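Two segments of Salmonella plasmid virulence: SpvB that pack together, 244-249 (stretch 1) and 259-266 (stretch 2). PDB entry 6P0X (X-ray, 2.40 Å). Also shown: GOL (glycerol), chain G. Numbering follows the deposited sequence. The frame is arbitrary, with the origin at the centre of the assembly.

Stretch 1, residues 244-249: DYGERG
Stretch 2 259-266: TAQNSWLA

How does stretch 1 fold to receive its partner? Neither stretch forms a regular helix, and stretch 2 has no regular strand. After Tyr 245 (phi/psi -112/30, chi1 m, chi2 80°), stretch 1 carries a type I beta turn from Gly 246 to Gly 249 (93/143), closed by a weak hydrogen bond from Gly 249 N to Gly 246 O at 3.4 Å. Asp 244 (-109/137, chi1 t) braces the loop: its OD1 accepts from Gly 246 N at 2.6 Å and its OD2 from Arg 248 N at 2.9 Å. Arg 248 (-94/-3, chi1 m, chi2 and chi3 t, chi4 93°) runs out extended and sets NH2 2.7 Å from Asp 244 OD2 in a salt bridge, with another to Glu 247 OE1 at 3.3 Å whose hydrogen bond is weak. Glu 247 (-67/-30), its chi1 of -33° and chi2 of 93° between wells, folds over until OE2 lies a very short 2.4 Å from Tyr 245 N.

What does the start of stretch 2 contribute? The CA-to-CB bond of Thr 259 (-99/130, chi1 m) points away, but that of Ala 260 (-73/133) points toward stretch 1. Its small methyl permits a close approach, CB to Glu 247 CB at 3.5 Å, while Ala 260 N lies over one face of the Arg 248 guanidinium. The CA atoms of Ala 260 and Arg 248 are 5.2 Å apart. Gln 261 (-97/-18) is exposed and modelled only to CB.

How does the middle of stretch 2 pass the turn? Asn 262 (-120/173, chi1 m) brings its backbone O to 3.3 Å from Glu 247 CB, whereas the CA-to-CB bond of Ser 263 (-89/156, chi1 p) points away. Trp 264 (-71/155, chi1 p, chi2 14°) then sets the register, its CA 4.3 Å from that of Glu 247. Its CB packs 3.5 Å from Glu 247 CG and 4.0 Å from Tyr 245 CB, so the aliphatic part of the buried glutamate serves as packing surface. Glycerol O2, probably from the crystallisation liquor, lies over one face of the indole and accepts from Trp 264 N at 3.3 Å, while glycerol O1 donates to Glu 247 OE1 at 3.3 Å.

Where do the backbones join directly? Leu 265 N donates to Tyr 245 O at 3.2 Å and 156°, the only direct hydrogen bond between the stretches. Water 1 bridges the same two residues, 2.9 Å from Tyr 245 O and 2.7 Å from Leu 265 O. Leu 265 (-75/155, chi1 m, chi2 t) sets CG 4.1 Å from Gly 246 CA; a CB on Gly 246 would clash there, and its phi/psi of 105/-7 independently calls for glycine. The CA-to-CB bond of Ala 266 (-102/128) points away. The two stretches bury 421 Å², both sides summed.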

# COMPACT_ATOMS: atom_id res chain seq x y z
N ASP A 244 6.51 8.36 -7.78
CA ASP A 244 5.94 9.39 -8.64
C ASP A 244 5.55 8.80 -9.99
O ASP A 244 6.31 8.01 -10.59
CB ASP A 244 6.94 10.54 -8.84
CG ASP A 244 6.44 11.59 -9.82
OD1 ASP A 244 6.54 11.35 -11.04
OD2 ASP A 244 5.95 12.65 -9.38
N TYR A 245 4.37 9.21 -10.46
CA TYR A 245 3.73 8.70 -11.67
C TYR A 245 3.69 9.76 -12.76
O TYR A 245 2.77 9.77 -13.59
CB TYR A 245 2.31 8.21 -11.34
CG TYR A 245 2.31 7.12 -10.29
CD1 TYR A 245 2.41 7.44 -8.94
CD2 TYR A 245 2.22 5.78 -10.65
CE1 TYR A 245 2.42 6.45 -7.98
CE2 TYR A 245 2.23 4.79 -9.69
CZ TYR A 245 2.34 5.13 -8.35
OH TYR A 245 2.35 4.15 -7.39
N GLY A 246 4.67 10.66 -12.78
CA GLY A 246 4.77 11.69 -13.78
C GLY A 246 4.39 13.08 -13.32
O GLY A 246 4.58 14.04 -14.08
N GLU A 247 3.87 13.23 -12.10
CA GLU A 247 3.43 14.55 -11.65
C GLU A 247 4.60 15.51 -11.47
O GLU A 247 4.42 16.73 -11.63
CB GLU A 247 2.67 14.44 -10.32
CG GLU A 247 1.86 13.18 -10.14
CD GLU A 247 2.62 12.08 -9.42
OE1 GLU A 247 2.55 12.01 -8.18
OE2 GLU A 247 3.31 11.30 -10.10
N ARG A 248 5.78 15.00 -11.14
CA ARG A 248 6.94 15.85 -10.88
C ARG A 248 7.83 16.06 -12.10
O ARG A 248 8.81 16.80 -12.01
CB ARG A 248 7.77 15.24 -9.74
CG ARG A 248 7.16 15.45 -8.37
CD ARG A 248 7.67 14.43 -7.38
NE ARG A 248 6.95 14.48 -6.11
CZ ARG A 248 5.89 13.74 -5.82
NH1 ARG A 248 5.29 13.86 -4.64
NH2 ARG A 248 5.42 12.87 -6.71
N GLY A 249 7.51 15.44 -13.24
CA GLY A 249 8.35 15.56 -14.41
C GLY A 249 9.38 14.45 -14.51
O GLY A 249 9.94 14.02 -13.50
N THR A 259 6.81 18.44 -3.62
CA THR A 259 5.37 18.57 -3.81
C THR A 259 5.07 18.69 -5.29
O THR A 259 5.66 19.52 -5.99
CB THR A 259 4.82 19.78 -3.05
OG1 THR A 259 4.98 19.57 -1.64
CG2 THR A 259 3.34 19.97 -3.36
N ALA A 260 4.14 17.87 -5.77
CA ALA A 260 3.82 17.85 -7.19
C ALA A 260 3.03 19.09 -7.58
O ALA A 260 2.07 19.48 -6.91
CB ALA A 260 3.02 16.59 -7.53
N GLN A 261 3.45 19.73 -8.68
CA GLN A 261 2.74 20.87 -9.23
C GLN A 261 1.79 20.51 -10.36
O GLN A 261 0.91 21.31 -10.68
CB GLN A 261 3.74 21.92 -9.73
N ASN A 262 1.95 19.33 -10.97
CA ASN A 262 1.13 18.90 -12.08
C ASN A 262 0.38 17.62 -11.73
O ASN A 262 0.62 17.00 -10.69
CB ASN A 262 1.98 18.67 -13.34
CG ASN A 262 2.75 19.91 -13.75
OD1 ASN A 262 3.87 20.13 -13.30
ND2 ASN A 262 2.15 20.72 -14.61
N SER A 263 -0.50 17.21 -12.63
CA SER A 263 -1.25 15.97 -12.48
C SER A 263 -0.47 14.82 -13.11
O SER A 263 0.36 15.02 -14.00
CB SER A 263 -2.63 16.10 -13.12
OG SER A 263 -2.53 16.40 -14.51
N TRP A 264 -0.75 13.61 -12.64
CA TRP A 264 0.00 12.46 -13.12
C TRP A 264 -0.36 12.12 -14.56
O TRP A 264 -1.45 12.44 -15.04
CB TRP A 264 -0.22 11.24 -12.21
CG TRP A 264 -1.64 10.95 -11.80
CD1 TRP A 264 -2.79 11.46 -12.33
CD2 TRP A 264 -2.04 10.05 -10.76
NE1 TRP A 264 -3.88 10.94 -11.68
CE2 TRP A 264 -3.45 10.08 -10.71
CE3 TRP A 264 -1.35 9.24 -9.86
CZ2 TRP A 264 -4.18 9.31 -9.79
CZ3 TRP A 264 -2.07 8.48 -8.95
CH2 TRP A 264 -3.47 8.52 -8.93
N LEU A 265 0.57 11.47 -15.24
CA LEU A 265 0.40 11.17 -16.66
C LEU A 265 -0.58 10.02 -16.85
O LEU A 265 -0.77 9.17 -15.98
CB LEU A 265 1.75 10.80 -17.29
CG LEU A 265 2.81 11.90 -17.35
CD1 LEU A 265 4.14 11.32 -17.82
CD2 LEU A 265 2.35 13.01 -18.28
N ALA A 266 -1.20 9.99 -18.03
CA ALA A 266 -2.09 8.92 -18.42
C ALA A 266 -1.34 8.00 -19.37
O ALA A 266 -0.76 8.46 -20.36
CB ALA A 266 -3.36 9.46 -19.09
C1 GOL G . -0.82 14.18 -8.05
O1 GOL G . -0.17 13.48 -7.03
C2 GOL G . -1.85 13.20 -8.66
O2 GOL G . -2.44 13.72 -9.81
C3 GOL G . -2.87 12.96 -7.52
O3 GOL G . -4.01 12.41 -8.10
O HOH W 1 1.35 7.76 -15.04